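Local coordinates for zona pellucida sperm-binding protein 1,Zona pellucida sperm-binding protein 1 (Gallus gallus, PDB 6GF6) that helps build the avian egg coat, its ZP-N1 domain forming a homodimer that cross-links the coat filaments, at residues V76-L87 against S99-P109; R29-D37 against L63-H73. The protein carries 2 engineered substitutions. All coordinates share one frame; numbering follows the deposited sequence.

Contact 1 (V76-L87 against S99-P109). Engineered in segment 99-109: Q103 (natural residue Asn).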
loop_
_atom_site.group_PDB
_atom_site.type_symbol
_atom_site.label_atom_id
_atom_site.label_comp_id
_atom_site.label_asym_id
_atom_site.label_seq_id
_atom_site.Cartn_x
_atom_site.Cartn_y
_atom_site.Cartn_z
ATOM N N VAL B 76 -12.656 10.793 13.215
ATOM C CA VAL B 76 -13.919 10.122 13.480
ATOM C C VAL B 76 -14.983 11.195 13.677
ATOM O O VAL B 76 -14.894 12.007 14.606
ATOM C CB VAL B 76 -13.816 9.200 14.703
ATOM C CG1 VAL B 76 -15.162 8.520 14.973
ATOM C CG2 VAL B 76 -12.686 8.184 14.501
ATOM N N LYS B 77 -15.985 11.203 12.798
ATOM C CA LYS B 77 -17.085 12.156 12.858
ATOM C C LYS B 77 -18.380 11.415 12.573
ATOM O O LYS B 77 -18.496 10.734 11.550
ATOM C CB LYS B 77 -16.907 13.304 11.855
ATOM C CG LYS B 77 -15.674 14.167 12.092
ATOM C CD LYS B 77 -15.494 15.204 10.985
ATOM C CE LYS B 77 -16.600 16.252 11.006
ATOM N NZ LYS B 77 -16.330 17.383 10.073
ATOM N N ASP B 78 -19.347 11.547 13.479
ATOM C CA ASP B 78 -20.645 10.895 13.327
ATOM C C ASP B 78 -20.478 9.389 13.145
ATOM O O ASP B 78 -21.134 8.770 12.306
ATOM C CB ASP B 78 -21.428 11.497 12.158
ATOM C CG ASP B 78 -21.789 12.949 12.387
ATOM O OD1 ASP B 78 -21.678 13.414 13.541
ATOM O OD2 ASP B 78 -22.193 13.625 11.416
ATOM N N GLY B 79 -19.580 8.797 13.926
ATOM C CA GLY B 79 -19.349 7.364 13.828
ATOM C C GLY B 79 -18.845 6.921 12.472
ATOM O O GLY B 79 -19.224 5.846 11.993
ATOM N N ARG B 80 -18.015 7.739 11.827
ATOM C CA ARG B 80 -17.483 7.412 10.513
ATOM C C ARG B 80 -16.073 7.974 10.390
ATOM O O ARG B 80 -15.728 8.966 11.034
ATOM C CB ARG B 80 -18.383 7.950 9.392
ATOM C CG ARG B 80 -19.767 7.314 9.356
ATOM C CD ARG B 80 -20.581 7.799 8.170
ATOM N NE ARG B 80 -20.855 9.233 8.235
ATOM C CZ ARG B 80 -21.485 9.920 7.286
ATOM N NH1 ARG B 80 -21.688 11.224 7.429
ATOM N NH2 ARG B 80 -21.910 9.307 6.187
ATOM N N TYR B 81 -15.247 7.298 9.592
ATOM C CA TYR B 81 -13.917 7.801 9.267
ATOM C C TYR B 81 -14.021 8.884 8.206
ATOM O O TYR B 81 -14.748 8.729 7.220
ATOM C CB TYR B 81 -13.015 6.686 8.746
ATOM C CG TYR B 81 -12.757 5.563 9.714
ATOM C CD1 TYR B 81 -11.960 5.756 10.831
ATOM C CD2 TYR B 81 -13.301 4.300 9.506
ATOM C CE1 TYR B 81 -11.716 4.727 11.716
ATOM C CE2 TYR B 81 -13.059 3.273 10.385
ATOM C CZ TYR B 81 -12.266 3.493 11.486
ATOM O OH TYR B 81 -12.023 2.473 12.366
ATOM N N VAL B 82 -13.298 9.983 8.409
ATOM C CA VAL B 82 -13.312 11.108 7.483
ATOM C C VAL B 82 -11.875 11.520 7.181
ATOM O O VAL B 82 -11.088 11.778 8.100
ATOM C CB VAL B 82 -14.114 12.295 8.042
ATOM C CG1 VAL B 82 -14.129 13.447 7.040
ATOM C CG2 VAL B 82 -15.534 11.850 8.370
ATOM N N LEU B 83 -11.548 11.608 5.895
ATOM C CA LEU B 83 -10.246 12.078 5.441
ATOM C C LEU B 83 -10.476 13.041 4.292
ATOM O O LEU B 83 -11.120 12.683 3.300
ATOM C CB LEU B 83 -9.356 10.919 4.989
ATOM C CG LEU B 83 -7.948 11.308 4.529
ATOM C CD1 LEU B 83 -7.134 11.878 5.672
ATOM C CD2 LEU B 83 -7.237 10.121 3.932
ATOM N N ARG B 84 -9.951 14.250 4.432
ATOM C CA ARG B 84 -10.079 15.289 3.423
ATOM C C ARG B 84 -8.791 15.373 2.618
ATOM O O ARG B 84 -7.697 15.428 3.189
ATOM C CB ARG B 84 -10.403 16.635 4.071
ATOM C CG ARG B 84 -11.814 16.693 4.645
ATOM C CD ARG B 84 -12.138 18.013 5.335
ATOM N NE ARG B 84 -11.829 19.184 4.510
ATOM C CZ ARG B 84 -10.923 20.113 4.808
ATOM N NH1 ARG B 84 -10.203 20.043 5.925
ATOM N NH2 ARG B 84 -10.735 21.130 3.980
ATOM N N VAL B 85 -8.928 15.343 1.296
ATOM C CA VAL B 85 -7.800 15.318 0.377
ATOM C C VAL B 85 -8.025 16.391 -0.673
ATOM O O VAL B 85 -9.155 16.606 -1.119
ATOM C CB VAL B 85 -7.635 13.939 -0.297
ATOM C CG1 VAL B 85 -6.469 13.956 -1.278
ATOM C CG2 VAL B 85 -7.428 12.853 0.747
ATOM N N GLN B 86 -6.949 17.062 -1.069
ATOM C CA GLN B 86 -6.980 18.017 -2.166
ATOM C C GLN B 86 -6.321 17.396 -3.387
ATOM O O GLN B 86 -5.241 16.807 -3.281
ATOM C CB GLN B 86 -6.270 19.318 -1.784
ATOM C CG GLN B 86 -6.379 20.406 -2.843
ATOM C CD GLN B 86 -5.566 21.634 -2.502
ATOM O OE1 GLN B 86 -4.748 21.616 -1.585
ATOM N NE2 GLN B 86 -5.779 22.709 -3.249
ATOM N N LEU B 87 -6.989 17.501 -4.532
ATOM C CA LEU B 87 -6.447 17.074 -5.815
ATOM C C LEU B 87 -6.095 18.310 -6.617
ATOM O O LEU B 87 -6.951 19.175 -6.833
ATOM C CB LEU B 87 -7.443 16.218 -6.593
ATOM C CG LEU B 87 -7.864 14.898 -5.967
ATOM C CD1 LEU B 87 -8.929 15.148 -4.937
ATOM C CD2 LEU B 87 -8.376 13.954 -7.041
ATOM N N SER B 99 -8.249 22.708 -9.016
ATOM C CA SER B 99 -8.088 22.217 -7.658
ATOM C C SER B 99 -9.424 21.690 -7.155
ATOM O O SER B 99 -10.450 22.371 -7.265
ATOM C CB SER B 99 -7.562 23.319 -6.744
ATOM O OG SER B 99 -7.318 22.817 -5.449
ATOM N N TYR B 100 -9.409 20.468 -6.625
ATOM C CA TYR B 100 -10.607 19.829 -6.111
ATOM C C TYR B 100 -10.362 19.372 -4.680
ATOM O O TYR B 100 -9.253 18.977 -4.314
ATOM C CB TYR B 100 -11.040 18.629 -6.976
ATOM C CG TYR B 100 -11.089 18.910 -8.465
ATOM C CD1 TYR B 100 -9.925 18.952 -9.226
ATOM C CD2 TYR B 100 -12.299 19.139 -9.109
ATOM C CE1 TYR B 100 -9.967 19.208 -10.584
ATOM C CE2 TYR B 100 -12.351 19.398 -10.466
ATOM C CZ TYR B 100 -11.181 19.434 -11.201
ATOM O OH TYR B 100 -11.224 19.694 -12.555
ATOM N N GLU B 101 -11.415 19.437 -3.874
ATOM C CA GLU B 101 -11.384 18.971 -2.497
ATOM C C GLU B 101 -12.398 17.849 -2.348
ATOM O O GLU B 101 -13.530 17.960 -2.827
ATOM C CB GLU B 101 -11.703 20.093 -1.516
ATOM C CG GLU B 101 -11.743 19.631 -0.075
ATOM C CD GLU B 101 -11.938 20.775 0.897
ATOM O OE1 GLU B 101 -11.342 21.855 0.679
ATOM O OE2 GLU B 101 -12.696 20.591 1.875
ATOM N N VAL B 102 -11.992 16.775 -1.674
ATOM C CA VAL B 102 -12.831 15.597 -1.502
ATOM C C VAL B 102 -12.808 15.197 -0.039
ATOM O O VAL B 102 -11.733 15.080 0.562
ATOM C CB VAL B 102 -12.350 14.418 -2.370
ATOM C CG1 VAL B 102 -13.317 13.243 -2.260
ATOM C CG2 VAL B 102 -12.192 14.839 -3.811
ATOM N N GLN B 103 -13.987 14.934 0.513
ATOM C CA GLN B 103 -14.132 14.417 1.865
ATOM C C GLN B 103 -14.516 12.950 1.741
ATOM O O GLN B 103 -15.660 12.628 1.408
ATOM C CB GLN B 103 -15.178 15.212 2.645
ATOM C CG GLN B 103 -15.141 14.973 4.148
ATOM C CD GLN B 103 -16.214 15.743 4.905
ATOM O OE1 GLN B 103 -15.926 16.428 5.888
ATOM N NE2 GLN B 103 -17.457 15.623 4.457
ATOM N N MET B 104 -13.563 12.065 2.007
ATOM C CA MET B 104 -13.818 10.635 1.957
ATOM C C MET B 104 -14.447 10.217 3.278
ATOM O O MET B 104 -13.815 10.312 4.337
ATOM C CB MET B 104 -12.526 9.870 1.674
ATOM C CG MET B 104 -11.876 10.244 0.342
ATOM S SD MET B 104 -10.148 9.730 0.183
ATOM C CE MET B 104 -10.300 7.974 -0.080
ATOM N N THR B 105 -15.694 9.761 3.212
ATOM C CA THR B 105 -16.466 9.368 4.381
ATOM C C THR B 105 -16.756 7.879 4.277
ATOM O O THR B 105 -17.330 7.421 3.284
ATOM C CB THR B 105 -17.762 10.177 4.472
ATOM O OG1 THR B 105 -17.449 11.574 4.503
ATOM C CG2 THR B 105 -18.535 9.821 5.722
ATOM N N CYS B 106 -16.329 7.125 5.284
ATOM C CA CYS B 106 -16.457 5.680 5.254
ATOM C C CYS B 106 -17.017 5.199 6.584
ATOM O O CYS B 106 -16.753 5.807 7.628
ATOM C CB CYS B 106 -15.112 4.998 4.965
ATOM S SG CYS B 106 -14.506 5.314 3.281
ATOM N N PRO B 107 -17.832 4.149 6.573
ATOM C CA PRO B 107 -18.488 3.727 7.810
ATOM C C PRO B 107 -17.487 3.209 8.827
ATOM O O PRO B 107 -16.439 2.658 8.485
ATOM C CB PRO B 107 -19.440 2.621 7.344
ATOM C CG PRO B 107 -18.819 2.090 6.110
ATOM C CD PRO B 107 -18.148 3.252 5.447
ATOM N N ARG B 108 -17.835 3.392 10.093
ATOM C CA ARG B 108 -17.051 2.910 11.215
ATOM C C ARG B 108 -17.949 2.087 12.133
ATOM O O ARG B 108 -19.135 2.393 12.272
ATOM C CB ARG B 108 -16.445 4.093 11.985
ATOM C CG ARG B 108 -15.544 3.741 13.149
ATOM C CD ARG B 108 -14.998 5.010 13.788
ATOM N NE ARG B 108 -14.028 4.734 14.845
ATOM C CZ ARG B 108 -14.323 4.636 16.139
ATOM N NH1 ARG B 108 -15.573 4.796 16.568
ATOM N NH2 ARG B 108 -13.361 4.377 17.011
ATOM N N PRO B 109 -17.409 1.063 12.785
ATOM C CA PRO B 109 -18.272 0.204 13.605
ATOM C C PRO B 109 -18.495 0.748 15.006
ATOM O O PRO B 109 -17.548 1.135 15.699
ATOM C CB PRO B 109 -17.504 -1.122 13.633
ATOM C CG PRO B 109 -16.095 -0.735 13.516
ATOM C CD PRO B 109 -16.054 0.501 12.653
#
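R84 and E101, on adjacent strands of an antiparallel hairpin, meet through a two-pronged salt bridge to a single oxygen. NE and NH2 of R84 both donate to E101 OE2, the NH2 bond being 2.9 Å long. The oxygen lies in the guanidinium plane, yet both nitrogens reach it from above one face of the carboxylate, and the two groups are turned 63° apart. A bend at chi3 in R84 brings its guanidinium alongside E101, while CG of R84 rests on CG of the engineered Q103. On the same face, CG2 of T105 sits 3.3 Å from CZ of R80, over the centre of its guanidinium, and the amide of Q86 donates through NE2 to OG of S99 at 2.7 Å, nearly straight (166°). Shortening R84 to an alanine is likely to leave the E101 carboxylate without its cationic mate and Q103 with one packing carbon fewer, V82 CG1 remaining. At the open end of the hairpin, the extended R108 lays CG over the Y81 ring, 4.0 Å from the centroid, a CH-pi contact with ring and guanidinium planes nearly perpendicular (79°). On the other face, CD1 of L87 and CG2 of V102 are tightly packed at 3.5 Å. Paired backbone bonds at Y81–C106, L83–M104, V85–V102 and L87–Y100 fix the antiparallel register, and a disulfide ties C106 to C14. The chemistry is thus two-sided: mainly charged and amide groups, with V82 among them, beside R84; mostly apolar groups opposite, where L83, V85, L87 and M104 pack on strands 18-24 and 63-68.

Contact 2 (R29-D37 against L63-H73); sequences RTVHFKVLD and LIFSAGYEGCH
Strands 30-36 and 63-68 run nearly parallel, 10° apart, but their axes come no closer than 8.8 Å, a spacing at which side chains rather than backbones meet. F33 is central. CB of F65 lies over one face of its ring, 4.2 Å from the centroid in a CH-pi contact, V31 CG1 covers the opposite face, and CB of L63 comes in at the edge, 3.9 Å from F33 CE1. F33 and F65 lie alongside one another, pointing opposite ways; with CG of F65 anti to the backbone N (chi1 171°), its ring reaches on to V35, whose CG2 lies 3.9 Å from F65 CZ. Farther along, V35 CG1 packs on H73 CB at 3.8 Å, and D37 CB lies beside ND1 of the H73 ring. One water donates to both L36 O and H73 O, bridging the two backbones beside the V35 and H73 contact. L55 from strand 53-57 and L21 and A23 from strand 18-24 also pack on F33. H73, with H53, binds zinc in another structure of this protein. Side chains interdigitating between two separately bonded sheets are characteristic of the core of an immunoglobulin-like beta sandwich, here the ZP-N domain.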
loop_
_atom_site.group_PDB
_atom_site.type_symbol
_atom_site.label_atom_id
_atom_site.label_comp_id
_atom_site.label_asym_id
_atom_site.label_seq_id
_atom_site.Cartn_x
_atom_site.Cartn_y
_atom_site.Cartn_z
ATOM N N ARG B 29 -1.920 15.732 -18.612
ATOM C CA ARG B 29 -2.052 16.273 -17.269
ATOM C C ARG B 29 -1.706 15.212 -16.226
ATOM O O ARG B 29 -1.630 14.017 -16.517
ATOM C CB ARG B 29 -3.457 16.818 -17.039
ATOM C CG ARG B 29 -3.832 17.899 -18.026
ATOM C CD ARG B 29 -5.161 18.537 -17.690
ATOM N NE ARG B 29 -5.392 19.729 -18.496
ATOM C CZ ARG B 29 -6.390 20.583 -18.303
ATOM N NH1 ARG B 29 -7.256 20.386 -17.320
ATOM N NH2 ARG B 29 -6.519 21.642 -19.091
ATOM N N THR B 30 -1.460 15.673 -15.004
ATOM C CA THR B 30 -1.291 14.783 -13.869
ATOM C C THR B 30 -2.082 15.348 -12.698
ATOM O O THR B 30 -2.710 16.405 -12.794
ATOM C CB THR B 30 0.184 14.578 -13.511
ATOM O OG1 THR B 30 0.283 13.549 -12.516
ATOM C CG2 THR B 30 0.805 15.856 -12.984
ATOM N N VAL B 31 -2.055 14.626 -11.583
ATOM C CA VAL B 31 -2.776 15.007 -10.376
ATOM C C VAL B 31 -1.800 14.898 -9.216
ATOM O O VAL B 31 -1.033 13.934 -9.134
ATOM C CB VAL B 31 -4.020 14.124 -10.141
ATOM C CG1 VAL B 31 -4.721 14.482 -8.839
ATOM C CG2 VAL B 31 -4.989 14.254 -11.299
ATOM N N HIS B 32 -1.766 15.924 -8.376
ATOM C CA HIS B 32 -1.021 15.889 -7.130
ATOM C C HIS B 32 -2.001 15.835 -5.968
ATOM O O HIS B 32 -3.016 16.542 -5.967
ATOM C CB HIS B 32 -0.102 17.107 -7.007
ATOM C CG HIS B 32 1.104 17.033 -7.887
ATOM N ND1 HIS B 32 2.098 17.987 -7.874
ATOM C CD2 HIS B 32 1.482 16.109 -8.801
ATOM C CE1 HIS B 32 3.032 17.656 -8.747
ATOM N NE2 HIS B 32 2.682 16.520 -9.322
ATOM N N PHE B 33 -1.699 14.978 -4.997
ATOM C CA PHE B 33 -2.556 14.745 -3.844
ATOM C C PHE B 33 -1.936 15.368 -2.601
ATOM O O PHE B 33 -0.720 15.292 -2.397
ATOM C CB PHE B 33 -2.772 13.245 -3.608
ATOM C CG PHE B 33 -3.469 12.539 -4.739
ATOM C CD1 PHE B 33 -2.756 12.075 -5.833
ATOM C CD2 PHE B 33 -4.838 12.324 -4.701
ATOM C CE1 PHE B 33 -3.395 11.418 -6.870
ATOM C CE2 PHE B 33 -5.483 11.668 -5.735
ATOM C CZ PHE B 33 -4.760 11.215 -6.820
ATOM N N LYS B 34 -2.778 15.984 -1.773
ATOM C CA LYS B 34 -2.360 16.506 -0.479
ATOM C C LYS B 34 -3.426 16.185 0.557
ATOM O O LYS B 34 -4.624 16.314 0.286
ATOM C CB LYS B 34 -2.119 18.022 -0.515
ATOM C CG LYS B 34 -0.895 18.462 -1.304
ATOM C CD LYS B 34 -1.251 18.790 -2.746
ATOM C CE LYS B 34 -0.119 19.533 -3.440
ATOM N NZ LYS B 34 1.119 18.710 -3.531
ATOM N N VAL B 35 -2.985 15.767 1.737
ATOM C CA VAL B 35 -3.882 15.487 2.852
ATOM C C VAL B 35 -4.148 16.780 3.607
ATOM O O VAL B 35 -3.230 17.567 3.862
ATOM C CB VAL B 35 -3.280 14.413 3.777
ATOM C CG1 VAL B 35 -4.171 14.192 4.991
ATOM C CG2 VAL B 35 -3.081 13.112 3.017
ATOM N N LEU B 36 -5.410 17.005 3.961
ATOM C CA LEU B 36 -5.834 18.209 4.665
ATOM C C LEU B 36 -6.222 17.883 6.101
ATOM O O LEU B 36 -6.833 16.843 6.370
ATOM C CB LEU B 36 -7.019 18.877 3.963
ATOM C CG LEU B 36 -6.858 19.180 2.476
ATOM C CD1 LEU B 36 -8.156 19.757 1.933
ATOM C CD2 LEU B 36 -5.704 20.142 2.240
ATOM N N ASP B 37 -5.828 18.753 7.025
ATOM C CA ASP B 37 -6.271 18.678 8.410
ATOM C C ASP B 37 -7.300 19.779 8.652
ATOM O O ASP B 37 -7.626 20.560 7.756
ATOM C CB ASP B 37 -5.074 18.754 9.370
ATOM C CG ASP B 37 -4.428 20.132 9.430
ATOM O OD1 ASP B 37 -4.871 21.064 8.727
ATOM O OD2 ASP B 37 -3.436 20.269 10.180
ATOM N N LEU B 63 -4.321 7.471 -11.340
ATOM C CA LEU B 63 -3.580 7.697 -10.105
ATOM C C LEU B 63 -4.417 7.286 -8.903
ATOM O O LEU B 63 -5.630 7.516 -8.865
ATOM C CB LEU B 63 -3.154 9.160 -9.994
ATOM C CG LEU B 63 -2.327 9.631 -11.202
ATOM C CD1 LEU B 63 -2.102 11.131 -11.193
ATOM C CD2 LEU B 63 -0.997 8.901 -11.253
ATOM N N ILE B 64 -3.766 6.632 -7.944
ATOM C CA ILE B 64 -4.432 5.985 -6.821
ATOM C C ILE B 64 -3.829 6.535 -5.539
ATOM O O ILE B 64 -2.616 6.427 -5.323
ATOM C CB ILE B 64 -4.276 4.458 -6.880
ATOM C CG1 ILE B 64 -4.805 3.911 -8.214
ATOM C CG2 ILE B 64 -5.004 3.809 -5.717
ATOM C CD1 ILE B 64 -4.430 2.461 -8.479
ATOM N N PHE B 65 -4.675 7.086 -4.674
ATOM C CA PHE B 65 -4.293 7.470 -3.322
ATOM C C PHE B 65 -4.920 6.469 -2.358
ATOM O O PHE B 65 -6.141 6.283 -2.371
ATOM C CB PHE B 65 -4.770 8.879 -2.984
ATOM C CG PHE B 65 -4.583 9.240 -1.536
ATOM C CD1 PHE B 65 -3.310 9.338 -0.991
ATOM C CD2 PHE B 65 -5.677 9.400 -0.699
ATOM C CE1 PHE B 65 -3.135 9.661 0.344
ATOM C CE2 PHE B 65 -5.508 9.712 0.643
ATOM C CZ PHE B 65 -4.238 9.834 1.165
ATOM N N SER B 66 -4.082 5.796 -1.568
ATOM C CA SER B 66 -4.508 4.791 -0.598
ATOM C C SER B 66 -4.279 5.295 0.823
ATOM O O SER B 66 -3.242 5.909 1.105
ATOM C CB SER B 66 -3.738 3.487 -0.804
ATOM O OG SER B 66 -3.852 3.040 -2.147
ATOM N N ALA B 67 -5.251 5.056 1.712
ATOM C CA ALA B 67 -5.164 5.502 3.100
ATOM C C ALA B 67 -5.759 4.465 4.046
ATOM O O ALA B 67 -6.923 4.081 3.892
ATOM C CB ALA B 67 -5.884 6.841 3.277
ATOM N N GLY B 68 -4.975 4.031 5.034
ATOM C CA GLY B 68 -5.515 3.210 6.106
ATOM C C GLY B 68 -6.403 4.015 7.037
ATOM O O GLY B 68 -6.222 5.221 7.220
ATOM N N TYR B 69 -7.403 3.340 7.619
ATOM C CA TYR B 69 -8.347 4.022 8.505
ATOM C C TYR B 69 -7.680 4.575 9.763
ATOM O O TYR B 69 -8.166 5.553 10.336
ATOM C CB TYR B 69 -9.501 3.083 8.897
ATOM C CG TYR B 69 -10.502 2.802 7.798
ATOM C CD1 TYR B 69 -10.880 3.791 6.903
ATOM C CD2 TYR B 69 -11.074 1.550 7.660
ATOM C CE1 TYR B 69 -11.792 3.535 5.894
ATOM C CE2 TYR B 69 -11.987 1.284 6.653
ATOM C CZ TYR B 69 -12.344 2.281 5.772
ATOM O OH TYR B 69 -13.258 2.024 4.771
ATOM N N GLU B 70 -6.566 3.990 10.200
ATOM C CA GLU B 70 -5.901 4.430 11.421
ATOM C C GLU B 70 -4.740 5.374 11.139
ATOM O O GLU B 70 -3.906 5.604 12.019
ATOM C CB GLU B 70 -5.390 3.215 12.203
ATOM C CG GLU B 70 -6.457 2.188 12.570
ATOM C CD GLU B 70 -7.370 2.653 13.677
ATOM O OE1 GLU B 70 -7.007 3.614 14.386
ATOM O OE2 GLU B 70 -8.454 2.052 13.842
ATOM N N GLY B 71 -4.696 5.966 9.949
ATOM C CA GLY B 71 -3.574 6.786 9.555
ATOM C C GLY B 71 -3.728 8.238 9.964
ATOM O O GLY B 71 -4.684 8.641 10.624
ATOM N N CYS B 72 -2.744 9.032 9.563
ATOM C CA CYS B 72 -2.681 10.423 9.981
ATOM C C CYS B 72 -3.823 11.229 9.397
ATOM O O CYS B 72 -4.101 11.167 8.196
ATOM C CB CYS B 72 -1.383 11.064 9.528
ATOM S SG CYS B 72 0.068 10.393 10.251
ATOM N N HIS B 73 -4.442 12.036 10.247
ATOM C CA HIS B 73 -5.435 13.022 9.858
ATOM C C HIS B 73 -6.762 12.393 9.483
ATOM O O HIS B 73 -7.665 13.107 9.029
ATOM C CB HIS B 73 -4.915 13.886 8.709
ATOM C CG HIS B 73 -3.686 14.645 9.086
ATOM N ND1 HIS B 73 -3.651 15.504 10.165
ATOM C CD2 HIS B 73 -2.428 14.613 8.587
ATOM C CE1 HIS B 73 -2.433 15.998 10.290
ATOM N NE2 HIS B 73 -1.672 15.475 9.345
HETATM O O HOH W 1 -8.559 15.026 6.720
#

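In the fold
From the N terminus, segment 29-37 comes first; contact 2 closes a long loop when the chain returns at 63-73, and contact 1 then closes a short hairpin between 76-87 and 99-109. The two closures follow in series, neither enclosing the other. Their centres are about 11 Å apart, and they share a sheet: strand 30-36 pairs antiparallel with strand 80-90, with probable backbone hydrogen bonds from Q86 N to K34 O and from L36 N to R84 O. Contact 1 therefore acts within one sheet, while contact 2 joins that sheet to the one holding 63-68. L83 bridges both contacts, packing on V35 and F65.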